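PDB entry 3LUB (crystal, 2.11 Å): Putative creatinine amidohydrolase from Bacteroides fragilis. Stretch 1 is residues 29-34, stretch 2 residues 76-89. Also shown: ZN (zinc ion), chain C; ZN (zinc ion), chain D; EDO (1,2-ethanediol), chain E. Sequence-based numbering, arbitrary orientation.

Stretch 1 (29-34) GATEPH
Stretch 2 76-89: AHNPGQRELPFCIH

How do the two backbones meet? Residues 29-34 form an extended segment without regular strand pairing, with phi/psi of -112/103 at Thr 31 and -159/127 at Glu 32. It lies beside the end of stretch 2, where the CA atoms of Glu 32 and Cys 87 come within 4.7 Å, and the two segments run in roughly opposite directions here; at the other end of stretch 2, the CA of Ala 76 is 7.4 Å from the CA of Ala 30. A single backbone hydrogen bond ties the segments, from Ile 88 N to Thr 31 O (3.2 Å, 158° at the hydrogen), and Cys 87 CA brings a CA-H...O contact to the same Thr 31 O at 3.3 Å. Water 1 adds a bridge: it accepts from Thr 31 N at 2.8 Å, donates to Ile 88 O at 2.7 Å and hydrogen-bonds His 77 NE2 at 2.7 Å.

What shapes stretch 2 so that its separate residues reach the same partner? A type I turn runs from Gln 81 to Leu 84, closed by Leu 84 N to Gln 81 O (3.1 Å), and a type II turn follows from Leu 84 to Cys 87, closed by Cys 87 N to Leu 84 O (3.2 Å). Phe 86 takes the positive phi of the second turn (74/7). Before them, Gly 80 sits at 88/-19, where a CB would jam against the preceding carbonyl oxygen.

Why is Glu 32 so fully extended? Its CB points sideways, but chi1 of -172° and chi2 of -171°, both t, carry the carboxylate out to two tasks, with chi3 at 27°. OE1 of Glu 32 binds the chain C zinc at 2.2 Å, while OE2 of Glu 32 accepts a short hydrogen bond from Gln 81 NE2 (2.6 Å, 166°). Gln 81 reaches it with chi1 m (-71°), chi2 t (-170°) and chi3 -73°. Its amide is used at both ends: NE2 also donates to water 2, which donates to Pro 33 O, and OE1 of Gln 81 accepts from Asn 78 N at 2.9 Å and, weakly, from His 77 ND1 at 3.3 Å. Next along, His 34 (chi1 -85°, chi2 71°) donates from ND1 to Glu 32 O at 2.7 Å, leaving NE2 of His 34 to bind the chain D zinc at 2.2 Å.

Which side chains fill the remaining space? His 77 points toward stretch 1 with chi1 m (-67°) and chi2 -64°; the small CB of Ala 30 meets the edge of its ring, 3.5 Å from NE2. Pro 33, C-gamma exo, supplies an apolar surface: its CG lies 3.8 Å from CD1 of Leu 84 (m, t), and its CD 3.6 Å from CB of Cys 87 (chi1 t, 176°). Thr 31, buried, is m at -52°, bringing its methyl CG2 to 3.4 Å from Phe 86 O, while OG1 of Thr 31 accepts from ethanediol O1 at 2.8 Å. Together the stretches bury 389 Å².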

# COMPACT_ATOMS: atom_id res chain seq x y z
N GLY F 29 16.56 -16.79 3.53
CA GLY F 29 17.67 -16.41 4.35
C GLY F 29 17.69 -14.96 4.80
O GLY F 29 16.67 -14.41 5.22
N ALA F 30 18.87 -14.39 4.78
CA ALA F 30 19.16 -13.04 5.25
C ALA F 30 20.53 -12.68 4.70
O ALA F 30 21.32 -13.58 4.37
CB ALA F 30 19.16 -12.97 6.81
N THR F 31 20.80 -11.38 4.62
CA THR F 31 22.11 -10.80 4.33
C THR F 31 22.55 -10.09 5.65
O THR F 31 22.08 -8.99 6.00
CB THR F 31 22.01 -9.88 3.10
OG1 THR F 31 21.38 -10.61 2.02
CG2 THR F 31 23.39 -9.30 2.65
N GLU F 32 23.46 -10.73 6.37
CA GLU F 32 23.61 -10.52 7.80
C GLU F 32 24.99 -10.95 8.27
O GLU F 32 25.39 -12.07 8.02
CB GLU F 32 22.57 -11.35 8.56
CG GLU F 32 22.50 -11.08 10.06
CD GLU F 32 21.62 -12.06 10.81
OE1 GLU F 32 21.47 -13.21 10.31
OE2 GLU F 32 21.09 -11.71 11.89
N PRO F 33 25.71 -10.05 8.96
CA PRO F 33 26.98 -10.45 9.56
C PRO F 33 26.78 -11.61 10.57
O PRO F 33 25.80 -11.62 11.32
CB PRO F 33 27.45 -9.19 10.27
CG PRO F 33 26.62 -8.07 9.75
CD PRO F 33 25.37 -8.65 9.24
N HIS F 34 27.72 -12.56 10.55
CA HIS F 34 27.72 -13.75 11.39
C HIS F 34 29.03 -13.87 12.13
O HIS F 34 29.94 -14.55 11.67
CB HIS F 34 27.53 -14.96 10.50
CG HIS F 34 26.09 -15.24 10.22
ND1 HIS F 34 25.31 -14.44 9.41
CD2 HIS F 34 25.27 -16.20 10.72
CE1 HIS F 34 24.08 -14.92 9.37
NE2 HIS F 34 24.03 -15.98 10.16
N ALA F 76 14.49 -10.21 8.08
CA ALA F 76 14.03 -9.23 9.05
C ALA F 76 15.02 -9.22 10.20
O ALA F 76 15.24 -10.27 10.87
CB ALA F 76 12.65 -9.63 9.58
N HIS F 77 15.55 -8.03 10.49
CA HIS F 77 16.66 -7.86 11.45
C HIS F 77 16.35 -6.97 12.63
O HIS F 77 15.28 -6.34 12.68
CB HIS F 77 17.89 -7.36 10.69
CG HIS F 77 18.41 -8.38 9.76
ND1 HIS F 77 18.91 -9.58 10.20
CD2 HIS F 77 18.36 -8.47 8.41
CE1 HIS F 77 19.22 -10.33 9.17
NE2 HIS F 77 18.90 -9.68 8.07
N ASN F 78 17.27 -6.98 13.60
CA ASN F 78 17.03 -6.33 14.88
C ASN F 78 17.64 -4.96 14.97
O ASN F 78 18.54 -4.61 14.19
CB ASN F 78 17.61 -7.18 16.04
CG ASN F 78 16.76 -8.36 16.39
OD1 ASN F 78 16.03 -8.87 15.57
ND2 ASN F 78 16.89 -8.82 17.63
N PRO F 79 17.22 -4.20 15.99
CA PRO F 79 17.91 -2.96 16.27
C PRO F 79 19.42 -3.16 16.49
O PRO F 79 19.84 -4.13 17.13
CB PRO F 79 17.22 -2.47 17.55
CG PRO F 79 15.88 -3.14 17.55
CD PRO F 79 16.12 -4.47 16.94
N GLY F 80 20.21 -2.25 15.94
CA GLY F 80 21.65 -2.35 15.99
C GLY F 80 22.29 -3.15 14.86
O GLY F 80 23.49 -3.02 14.65
N GLN F 81 21.53 -3.99 14.16
CA GLN F 81 22.08 -4.77 13.05
C GLN F 81 22.09 -4.02 11.74
O GLN F 81 22.95 -4.28 10.89
CB GLN F 81 21.28 -6.05 12.79
CG GLN F 81 21.44 -7.17 13.84
CD GLN F 81 20.83 -8.48 13.38
OE1 GLN F 81 19.61 -8.64 13.32
NE2 GLN F 81 21.69 -9.42 13.03
N ARG F 82 21.12 -3.14 11.52
CA ARG F 82 21.01 -2.42 10.27
C ARG F 82 22.24 -1.52 10.02
O ARG F 82 22.67 -1.33 8.88
CB ARG F 82 19.70 -1.63 10.31
CG ARG F 82 19.24 -1.03 8.99
CD ARG F 82 17.89 -0.32 9.13
NE ARG F 82 17.87 0.74 10.16
CZ ARG F 82 17.02 1.78 10.16
NH1 ARG F 82 16.12 1.96 9.21
NH2 ARG F 82 17.09 2.69 11.13
N GLU F 83 22.82 -0.97 11.09
CA GLU F 83 24.01 -0.15 11.02
C GLU F 83 25.30 -0.94 10.73
O GLU F 83 26.32 -0.35 10.39
CB GLU F 83 24.17 0.65 12.33
CG GLU F 83 24.63 -0.18 13.54
CD GLU F 83 24.35 0.49 14.88
OE1 GLU F 83 23.19 0.40 15.37
OE2 GLU F 83 25.28 1.10 15.46
N LEU F 84 25.26 -2.27 10.83
CA LEU F 84 26.44 -3.05 10.47
C LEU F 84 26.54 -3.10 8.94
O LEU F 84 25.54 -3.34 8.27
CB LEU F 84 26.39 -4.46 11.07
CG LEU F 84 26.43 -4.64 12.60
CD1 LEU F 84 26.08 -6.10 12.98
CD2 LEU F 84 27.75 -4.19 13.27
N PRO F 85 27.75 -2.90 8.39
CA PRO F 85 27.89 -2.76 6.96
C PRO F 85 27.37 -3.97 6.18
O PRO F 85 27.70 -5.11 6.50
CB PRO F 85 29.39 -2.56 6.75
CG PRO F 85 30.03 -3.11 7.99
CD PRO F 85 29.06 -2.87 9.08
N PHE F 86 26.54 -3.66 5.18
CA PHE F 86 25.97 -4.60 4.22
C PHE F 86 24.87 -5.50 4.76
O PHE F 86 24.41 -6.38 4.07
CB PHE F 86 27.07 -5.43 3.56
CG PHE F 86 28.25 -4.62 3.14
CD1 PHE F 86 28.09 -3.55 2.28
CD2 PHE F 86 29.52 -4.90 3.64
CE1 PHE F 86 29.17 -2.79 1.91
CE2 PHE F 86 30.58 -4.15 3.27
CZ PHE F 86 30.42 -3.10 2.40
N CYS F 87 24.43 -5.26 5.99
CA CYS F 87 23.28 -5.96 6.54
C CYS F 87 22.03 -5.26 5.98
O CYS F 87 21.97 -4.02 5.99
CB CYS F 87 23.32 -5.90 8.06
SG CYS F 87 21.93 -6.62 8.83
N ILE F 88 21.08 -6.03 5.45
CA ILE F 88 19.91 -5.46 4.81
C ILE F 88 18.63 -5.85 5.56
O ILE F 88 18.19 -7.01 5.48
CB ILE F 88 19.74 -5.91 3.30
CG1 ILE F 88 20.99 -5.54 2.46
CG2 ILE F 88 18.51 -5.28 2.71
CD1 ILE F 88 21.50 -4.02 2.60
N HIS F 89 18.01 -4.89 6.27
CA HIS F 89 16.74 -5.17 6.94
C HIS F 89 15.63 -5.11 5.89
O HIS F 89 15.50 -4.15 5.13
CB HIS F 89 16.46 -4.22 8.13
CG HIS F 89 15.09 -4.36 8.69
ND1 HIS F 89 14.66 -5.50 9.35
CD2 HIS F 89 14.02 -3.53 8.64
CE1 HIS F 89 13.39 -5.36 9.68
NE2 HIS F 89 12.97 -4.19 9.23
ZN ZN C . 20.19 -14.94 10.96
ZN ZN D . 22.53 -17.47 10.70
C1 EDO E . 20.30 -8.57 -0.79
O1 EDO E . 21.39 -9.45 -0.48
C2 EDO E . 20.37 -8.24 -2.28
O2 EDO E . 21.49 -7.36 -2.54
O HOH W 1 18.77 -9.60 5.40
O HOH W 2 24.73 -9.55 13.09
O HOH W 3 21.32 -16.73 12.23